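Mandelate racemase/muconate lactonizing enzyme (Polaromonas sp., PDB 2OG9) is an enolase-superfamily enzyme that probably catalyses alpha-proton abstraction from a carboxylate substrate, as in mandelate racemase. Local coordinates at residues T222-C227 with A251-Q256; I229-N234 with F257-A262. One frame throughout, in Å; residues are numbered along the deposited sequence.

Interaction 1: T222-C227 with A251-Q256. With CA (calcium ion), chain C.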
ATOM      1  N   THR A 222     -11.443  26.891  -0.596  1.00 30.42           N
ATOM      2  CA  THR A 222     -12.805  27.409  -0.663  1.00 30.74           C
ATOM      3  C   THR A 222     -13.834  26.278  -0.644  1.00 29.48           C
ATOM      4  O   THR A 222     -14.830  26.350   0.076  1.00 29.44           O
ATOM      5  CB  THR A 222     -13.010  28.282  -1.921  1.00 32.41           C
ATOM      6  OG1 THR A 222     -12.045  29.343  -1.925  1.00 33.83           O
ATOM      7  CG2 THR A 222     -14.403  28.894  -1.931  1.00 32.25           C
ATOM      8  N   ALA A 223     -13.588  25.226  -1.422  1.00 28.39           N
ATOM      9  CA  ALA A 223     -14.510  24.092  -1.459  1.00 27.83           C
ATOM     10  C   ALA A 223     -14.658  23.508  -0.062  1.00 27.37           C
ATOM     11  O   ALA A 223     -15.753  23.136   0.356  1.00 26.29           O
ATOM     12  CB  ALA A 223     -13.998  23.021  -2.421  1.00 26.98           C
ATOM     13  N   GLN A 224     -13.544  23.431   0.658  1.00 27.33           N
ATOM     14  CA  GLN A 224     -13.539  22.891   2.010  1.00 28.25           C
ATOM     15  C   GLN A 224     -14.490  23.669   2.918  1.00 28.21           C
ATOM     16  O   GLN A 224     -15.294  23.081   3.639  1.00 27.21           O
ATOM     17  CB  GLN A 224     -12.121  22.953   2.584  1.00 28.91           C
ATOM     18  CG  GLN A 224     -11.926  22.181   3.878  1.00 30.00           C
ATOM     19  CD  GLN A 224     -11.948  20.677   3.667  1.00 31.63           C
ATOM     20  OE1 GLN A 224     -11.560  20.186   2.609  1.00 30.51           O
ATOM     21  NE2 GLN A 224     -12.381  19.941   4.682  1.00 30.20           N
ATOM     22  N   ARG A 225     -14.393  24.995   2.874  1.00 29.12           N
ATOM     23  CA  ARG A 225     -15.235  25.860   3.700  1.00 31.22           C
ATOM     24  C   ARG A 225     -16.707  25.842   3.288  1.00 30.56           C
ATOM     25  O   ARG A 225     -17.590  25.817   4.143  1.00 30.84           O
ATOM     26  CB  ARG A 225     -14.708  27.303   3.671  1.00 31.14           C
ATOM     27  CG  ARG A 225     -13.685  27.637   4.762  1.00 33.58           C
ATOM     28  CD  ARG A 225     -12.423  26.795   4.666  1.00 34.67           C
ATOM     29  NE  ARG A 225     -11.531  27.029   5.801  1.00 34.68           N
ATOM     30  CZ  ARG A 225     -10.595  27.975   5.849  1.00 35.19           C
ATOM     31  NH1 ARG A 225     -10.407  28.786   4.816  1.00 33.73           N
ATOM     32  NH2 ARG A 225      -9.857  28.122   6.943  1.00 31.75           N
HETATM   33  N   MSE A 226     -16.972  25.854   1.985  1.00 30.87           N
HETATM   34  CA  MSE A 226     -18.351  25.837   1.497  1.00 31.29           C
HETATM   35  C   MSE A 226     -19.052  24.513   1.793  1.00 30.15           C
HETATM   36  O   MSE A 226     -20.228  24.502   2.161  1.00 30.32           O
HETATM   37  CB  MSE A 226     -18.396  26.119  -0.005  1.00 33.32           C
HETATM   38  CG  MSE A 226     -18.001  27.539  -0.373  1.00 36.82           C
HETATM   39 SE   MSE A 226     -19.100  28.865   0.529  1.00 55.01          SE
HETATM   40  CE  MSE A 226     -20.572  28.950  -0.731  1.00 37.49           C
ATOM     41  N   CYS A 227     -18.343  23.399   1.627  1.00 28.88           N
ATOM     42  CA  CYS A 227     -18.947  22.104   1.913  1.00 28.02           C
ATOM     43  C   CYS A 227     -19.299  22.041   3.395  1.00 28.08           C
ATOM     44  O   CYS A 227     -20.353  21.529   3.772  1.00 26.47           O
ATOM     45  CB  CYS A 227     -17.992  20.962   1.550  1.00 28.89           C
ATOM     46  SG  CYS A 227     -17.807  20.683  -0.233  1.00 27.59           S
ATOM     47  N   ALA A 251     -11.659  13.368  -3.699  1.00 20.01           N
ATOM     48  CA  ALA A 251     -11.647  12.235  -2.770  1.00 21.05           C
ATOM     49  C   ALA A 251     -11.537  12.723  -1.328  1.00 22.65           C
ATOM     50  O   ALA A 251     -12.168  12.166  -0.426  1.00 21.51           O
ATOM     51  CB  ALA A 251     -10.482  11.295  -3.095  1.00 22.45           C
ATOM     52  N   ALA A 252     -10.730  13.758  -1.113  1.00 23.15           N
ATOM     53  CA  ALA A 252     -10.546  14.317   0.226  1.00 24.79           C
ATOM     54  C   ALA A 252     -11.859  14.910   0.740  1.00 25.04           C
ATOM     55  O   ALA A 252     -12.204  14.756   1.909  1.00 25.26           O
ATOM     56  CB  ALA A 252      -9.453  15.387   0.208  1.00 25.84           C
ATOM     57  N   LEU A 253     -12.587  15.594  -0.133  1.00 23.82           N
ATOM     58  CA  LEU A 253     -13.863  16.173   0.260  1.00 24.92           C
ATOM     59  C   LEU A 253     -14.865  15.069   0.601  1.00 23.44           C
ATOM     60  O   LEU A 253     -15.564  15.144   1.610  1.00 23.38           O
ATOM     61  CB  LEU A 253     -14.410  17.052  -0.869  1.00 24.46           C
ATOM     62  CG  LEU A 253     -13.673  18.377  -1.079  1.00 24.52           C
ATOM     63  CD1 LEU A 253     -14.077  19.001  -2.403  1.00 25.33           C
ATOM     64  CD2 LEU A 253     -13.983  19.311   0.083  1.00 24.97           C
ATOM     65  N   ALA A 254     -14.928  14.038  -0.237  1.00 23.08           N
ATOM     66  CA  ALA A 254     -15.854  12.930  -0.013  1.00 22.60           C
ATOM     67  C   ALA A 254     -15.557  12.176   1.283  1.00 23.40           C
ATOM     68  O   ALA A 254     -16.468  11.696   1.953  1.00 23.67           O
ATOM     69  CB  ALA A 254     -15.812  11.965  -1.201  1.00 22.37           C
ATOM     70  N   LEU A 255     -14.282  12.067   1.638  1.00 22.10           N
ATOM     71  CA  LEU A 255     -13.918  11.359   2.858  1.00 24.65           C
ATOM     72  C   LEU A 255     -14.318  12.158   4.095  1.00 23.71           C
ATOM     73  O   LEU A 255     -14.758  11.596   5.093  1.00 23.81           O
ATOM     74  CB  LEU A 255     -12.405  11.089   2.889  1.00 25.90           C
ATOM     75  CG  LEU A 255     -11.851  10.399   4.142  1.00 29.41           C
ATOM     76  CD1 LEU A 255     -12.526   9.051   4.324  1.00 29.25           C
ATOM     77  CD2 LEU A 255     -10.335  10.222   4.020  1.00 30.60           C
ATOM     78  N   GLN A 256     -14.179  13.474   4.000  1.00 24.59           N
ATOM     79  CA  GLN A 256     -14.470  14.385   5.101  1.00 27.37           C
ATOM     80  C   GLN A 256     -15.944  14.690   5.353  1.00 28.37           C
ATOM     81  O   GLN A 256     -16.395  14.697   6.500  1.00 27.83           O
ATOM     82  CB  GLN A 256     -13.720  15.707   4.858  1.00 28.88           C
ATOM     83  CG  GLN A 256     -13.945  16.814   5.892  1.00 32.88           C
ATOM     84  CD  GLN A 256     -13.430  16.451   7.275  1.00 36.04           C
ATOM     85  OE1 GLN A 256     -12.339  15.892   7.419  1.00 39.28           O
ATOM     86  NE2 GLN A 256     -14.209  16.779   8.301  1.00 35.47           N
TER
HETATM   87 CA    CA C 401     -18.599  11.127   2.570  1.00 28.88          CA
HETATM   88  O   HOH W   1     -17.748  10.721   4.751  1.00 26.44           O
HETATM   89  O   HOH W   2     -18.187   9.611   0.728  1.00 27.11           O
HETATM   90  O   HOH W   3     -18.451   8.829   3.442  1.00 25.42           O
HETATM   91  O   HOH W   4     -20.883  10.785   2.793  1.00 29.18           O
HETATM   92  O   HOH W   5     -19.148  12.477   0.592  1.00 21.37           O

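Interaction 2: I229-N234 with F257-A262. With CA (calcium ion), chain C.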
ATOM      1  N   ILE A 229     -20.133  24.468   5.405  1.00 31.76           N
ATOM      2  CA  ILE A 229     -21.334  25.260   5.626  1.00 34.48           C
ATOM      3  C   ILE A 229     -22.594  24.557   5.125  1.00 34.32           C
ATOM      4  O   ILE A 229     -23.629  24.588   5.786  1.00 34.77           O
ATOM      5  CB  ILE A 229     -21.212  26.636   4.932  1.00 36.13           C
ATOM      6  CG1 ILE A 229     -20.015  27.400   5.506  1.00 37.02           C
ATOM      7  CG2 ILE A 229     -22.492  27.435   5.126  1.00 39.12           C
ATOM      8  CD1 ILE A 229     -19.638  28.637   4.718  1.00 38.28           C
ATOM      9  N   PHE A 230     -22.501  23.914   3.965  1.00 33.61           N
ATOM     10  CA  PHE A 230     -23.651  23.224   3.384  1.00 33.57           C
ATOM     11  C   PHE A 230     -24.073  21.943   4.099  1.00 34.16           C
ATOM     12  O   PHE A 230     -25.194  21.477   3.910  1.00 34.28           O
ATOM     13  CB  PHE A 230     -23.392  22.901   1.907  1.00 34.05           C
ATOM     14  CG  PHE A 230     -23.548  24.078   0.982  1.00 34.33           C
ATOM     15  CD1 PHE A 230     -24.697  24.867   1.022  1.00 35.58           C
ATOM     16  CD2 PHE A 230     -22.561  24.381   0.049  1.00 35.16           C
ATOM     17  CE1 PHE A 230     -24.860  25.942   0.143  1.00 35.17           C
ATOM     18  CE2 PHE A 230     -22.712  25.450  -0.834  1.00 34.46           C
ATOM     19  CZ  PHE A 230     -23.866  26.232  -0.786  1.00 34.77           C
ATOM     20  N   GLU A 231     -23.188  21.376   4.916  1.00 34.31           N
ATOM     21  CA  GLU A 231     -23.490  20.132   5.627  1.00 35.25           C
ATOM     22  C   GLU A 231     -24.871  20.068   6.283  1.00 36.24           C
ATOM     23  O   GLU A 231     -25.598  19.090   6.107  1.00 34.94           O
ATOM     24  CB  GLU A 231     -22.422  19.848   6.695  1.00 36.98           C
ATOM     25  CG  GLU A 231     -21.114  19.270   6.171  1.00 38.62           C
ATOM     26  CD  GLU A 231     -21.196  17.779   5.860  1.00 39.36           C
ATOM     27  OE1 GLU A 231     -21.917  17.391   4.917  1.00 37.95           O
ATOM     28  OE2 GLU A 231     -20.534  16.990   6.565  1.00 38.57           O
ATOM     29  N   PRO A 232     -25.247  21.099   7.061  1.00 36.24           N
ATOM     30  CA  PRO A 232     -26.558  21.100   7.723  1.00 36.64           C
ATOM     31  C   PRO A 232     -27.742  21.070   6.759  1.00 35.99           C
ATOM     32  O   PRO A 232     -28.825  20.599   7.110  1.00 35.59           O
ATOM     33  CB  PRO A 232     -26.530  22.389   8.548  1.00 37.01           C
ATOM     34  CG  PRO A 232     -25.078  22.588   8.825  1.00 37.19           C
ATOM     35  CD  PRO A 232     -24.453  22.262   7.490  1.00 37.26           C
ATOM     36  N   PHE A 233     -27.527  21.579   5.549  1.00 35.79           N
ATOM     37  CA  PHE A 233     -28.564  21.635   4.519  1.00 35.72           C
ATOM     38  C   PHE A 233     -29.084  20.279   4.051  1.00 34.55           C
ATOM     39  O   PHE A 233     -30.199  20.186   3.538  1.00 33.83           O
ATOM     40  CB  PHE A 233     -28.044  22.404   3.302  1.00 38.32           C
ATOM     41  CG  PHE A 233     -28.081  23.896   3.458  1.00 42.74           C
ATOM     42  CD1 PHE A 233     -29.208  24.618   3.079  1.00 43.67           C
ATOM     43  CD2 PHE A 233     -26.989  24.582   3.984  1.00 42.88           C
ATOM     44  CE1 PHE A 233     -29.248  26.008   3.216  1.00 46.19           C
ATOM     45  CE2 PHE A 233     -27.018  25.968   4.127  1.00 45.37           C
ATOM     46  CZ  PHE A 233     -28.148  26.682   3.743  1.00 46.23           C
ATOM     47  N   ASN A 234     -28.282  19.231   4.219  1.00 32.91           N
ATOM     48  CA  ASN A 234     -28.677  17.892   3.780  1.00 31.50           C
ATOM     49  C   ASN A 234     -28.985  17.861   2.286  1.00 28.94           C
ATOM     50  O   ASN A 234     -30.018  17.334   1.861  1.00 26.22           O
ATOM     51  CB  ASN A 234     -29.902  17.396   4.551  1.00 35.97           C
ATOM     52  CG  ASN A 234     -29.574  16.997   5.971  1.00 40.11           C
ATOM     53  OD1 ASN A 234     -28.562  16.342   6.224  1.00 43.01           O
ATOM     54  ND2 ASN A 234     -30.437  17.373   6.908  1.00 42.07           N
ATOM     55  N   PHE A 257     -16.700  14.922   4.287  1.00 25.56           N
ATOM     56  CA  PHE A 257     -18.098  15.311   4.440  1.00 26.24           C
ATOM     57  C   PHE A 257     -19.199  14.274   4.237  1.00 25.04           C
ATOM     58  O   PHE A 257     -19.053  13.320   3.472  1.00 22.72           O
ATOM     59  CB  PHE A 257     -18.348  16.517   3.534  1.00 25.90           C
ATOM     60  CG  PHE A 257     -17.460  17.692   3.841  1.00 27.05           C
ATOM     61  CD1 PHE A 257     -17.688  18.472   4.972  1.00 28.82           C
ATOM     62  CD2 PHE A 257     -16.383  18.004   3.015  1.00 26.15           C
ATOM     63  CE1 PHE A 257     -16.856  19.554   5.277  1.00 29.19           C
ATOM     64  CE2 PHE A 257     -15.546  19.079   3.308  1.00 28.76           C
ATOM     65  CZ  PHE A 257     -15.782  19.856   4.444  1.00 29.17           C
ATOM     66  N   ASP A 258     -20.307  14.477   4.948  1.00 24.47           N
ATOM     67  CA  ASP A 258     -21.471  13.597   4.855  1.00 25.59           C
ATOM     68  C   ASP A 258     -22.143  13.784   3.500  1.00 23.67           C
ATOM     69  O   ASP A 258     -22.592  12.826   2.875  1.00 21.87           O
ATOM     70  CB  ASP A 258     -22.496  13.932   5.945  1.00 25.72           C
ATOM     71  CG  ASP A 258     -22.057  13.498   7.330  1.00 29.45           C
ATOM     72  OD1 ASP A 258     -21.039  12.782   7.453  1.00 26.84           O
ATOM     73  OD2 ASP A 258     -22.753  13.868   8.304  1.00 28.34           O
ATOM     74  N   THR A 259     -22.219  15.038   3.064  1.00 22.16           N
ATOM     75  CA  THR A 259     -22.848  15.370   1.788  1.00 22.70           C
ATOM     76  C   THR A 259     -22.139  14.712   0.610  1.00 18.98           C
ATOM     77  O   THR A 259     -20.923  14.833   0.453  1.00 18.79           O
ATOM     78  CB  THR A 259     -22.851  16.889   1.544  1.00 23.85           C
ATOM     79  OG1 THR A 259     -23.490  17.544   2.647  1.00 24.51           O
ATOM     80  CG2 THR A 259     -23.610  17.220   0.257  1.00 24.67           C
ATOM     81  N   PRO A 260     -22.897  14.002  -0.236  1.00 17.10           N
ATOM     82  CA  PRO A 260     -22.299  13.344  -1.396  1.00 17.26           C
ATOM     83  C   PRO A 260     -21.659  14.351  -2.343  1.00 18.12           C
ATOM     84  O   PRO A 260     -22.151  15.469  -2.507  1.00 18.78           O
ATOM     85  CB  PRO A 260     -23.489  12.644  -2.046  1.00 17.16           C
ATOM     86  CG  PRO A 260     -24.344  12.289  -0.862  1.00 18.84           C
ATOM     87  CD  PRO A 260     -24.285  13.554  -0.032  1.00 16.82           C
ATOM     88  N   ILE A 261     -20.550  13.942  -2.944  1.00 16.42           N
ATOM     89  CA  ILE A 261     -19.840  14.753  -3.915  1.00 17.09           C
ATOM     90  C   ILE A 261     -20.148  14.107  -5.256  1.00 18.72           C
ATOM     91  O   ILE A 261     -20.062  12.888  -5.400  1.00 16.38           O
ATOM     92  CB  ILE A 261     -18.325  14.716  -3.675  1.00 19.62           C
ATOM     93  CG1 ILE A 261     -18.018  15.286  -2.289  1.00 19.98           C
ATOM     94  CG2 ILE A 261     -17.590  15.486  -4.784  1.00 20.12           C
ATOM     95  CD1 ILE A 261     -18.555  16.694  -2.072  1.00 20.47           C
ATOM     96  N   ALA A 262     -20.533  14.925  -6.227  1.00 18.43           N
ATOM     97  CA  ALA A 262     -20.859  14.429  -7.552  1.00 18.34           C
ATOM     98  C   ALA A 262     -19.914  15.051  -8.557  1.00 18.80           C
ATOM     99  O   ALA A 262     -19.674  16.253  -8.523  1.00 16.74           O
ATOM    100  CB  ALA A 262     -22.291  14.789  -7.903  1.00 19.83           C
TER
HETATM  101 CA    CA C 401     -18.599  11.127   2.570  1.00 28.88          CA
HETATM  102  O   HOH W   6     -25.679  19.058   2.585  1.00 26.98           O
HETATM  103  O   HOH W   4     -20.883  10.785   2.793  1.00 29.18           O
HETATM  104  O   HOH W   5     -19.148  12.477   0.592  1.00 21.37           O
HETATM  105  O   HOH W   2     -18.187   9.611   0.728  1.00 27.11           O
HETATM  106  O   HOH W   3     -18.451   8.829   3.442  1.00 25.42           O
HETATM  107  O   HOH W   1     -17.748  10.721   4.751  1.00 26.44           O

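Interaction 1: T222-C227 with A251-Q256
Gln224 and Leu253 are the closest CA pair between two roughly parallel helices, whose short axes pass 10.9 Å apart at a crossing angle of -24°. Leu253 bridges this gap. Its CG lies beside its own backbone N and anti to the carbonyl carbon (chi1 -72°), and its two methyls meet different residues of helix 220-230. Leu253 CD1 packs on Ala223 CB at 4.0 Å. Leu253 CD2 meets Cys227 SG at 4.1 Å, one helical turn further on.

Gln224 comes in alongside. Its CG is anti to the backbone N (chi1 -169°), and the chain then bends at chi2. Its side chain and that of Leu253 slide past each other in opposite directions. Gln224 OE1 lies 3.6 Å from Leu253 CD2. Gln224 NE2 rests 3.7 Å from Gln256 CG, where the two glutamine chains cross at about a right angle. Packing holds the two segments together, and the amide of Gln224 finds a polar partner elsewhere: its NE2 is hydrogen-bonded to Asp258 OD1 of the second subunit.

Ala254 O binds a calcium ion at 2.3 Å. Phe257 O and five waters complete the shell.

Helices 220-230 and 247-256 are successive outer helices of the TIM barrel, and strand 238-239 comes between them in the sequence. Ala223 also packs on Leu242 of a loop, while Gln224 and Cys227 touch Phe257, just past helix 247-256. Met226, present as selenomethionine, packs on Asp193 and Ile194 of helix 190-204.

Interaction 2: I229-N234 with F257-A262
Glu231 reaches Asp258 and Thr259 because its CG lies beside the backbone N (chi1 -78°) and its chain bends again at chi2. Thr259 OG1 also sits beside its own backbone N (chi1 -56°), which brings OG1 and N of Thr259 close together, and both donate to Glu231 OE1. Thr259 OG1 donates to Glu231 OE1 at 2.8 Å, nearly in line with its C-O bond. Thr259 N donates to the syn lone pair of Glu231 OE1 at 3.0 Å. The other oxygen, Glu231 OE2, accepts from Asp258 N at 3.0 Å, and this bond is almost straight at 171°. The carboxylate stands nearly perpendicular to the Phe257 ring. Glu231 OE2 lies at the ring edge, in its plane, 3.6 Å from Phe257 CD1. Water 6 donates to both Phe230 O and Thr259 OG1, which gives a second bridge between the segments.

Three donors grip one carboxylate and tie the end of helix 220-230 to the loop that leads into strand 261-263. They would be expected to favour the ionised form of Glu231. Asp258 OD2 is only 4.2 Å from Glu231 OE2, but the salt bridge from Asp258 to Arg228 of the third subunit probably offsets this repulsion.

From the N terminus, helix 220-230 supplies 222-227, and 229-234 runs from its last turn into the segment after it. The chain then passes through strand 238-239 into helix 247-256, which supplies 251-256, and continues through 257-262 into strand 261-263. Interaction 1 closes a loop of 23 intervening residues, interaction 2 one of 22. The two loops cross rather than nest. Together they tie one helix and the segment after it to the next helix and the start of the following barrel strand. Ile261 CG1 of interaction 2 packs near Leu253 and Ala254 of interaction 1, which joins the contacts directly. Both also share the calcium ion.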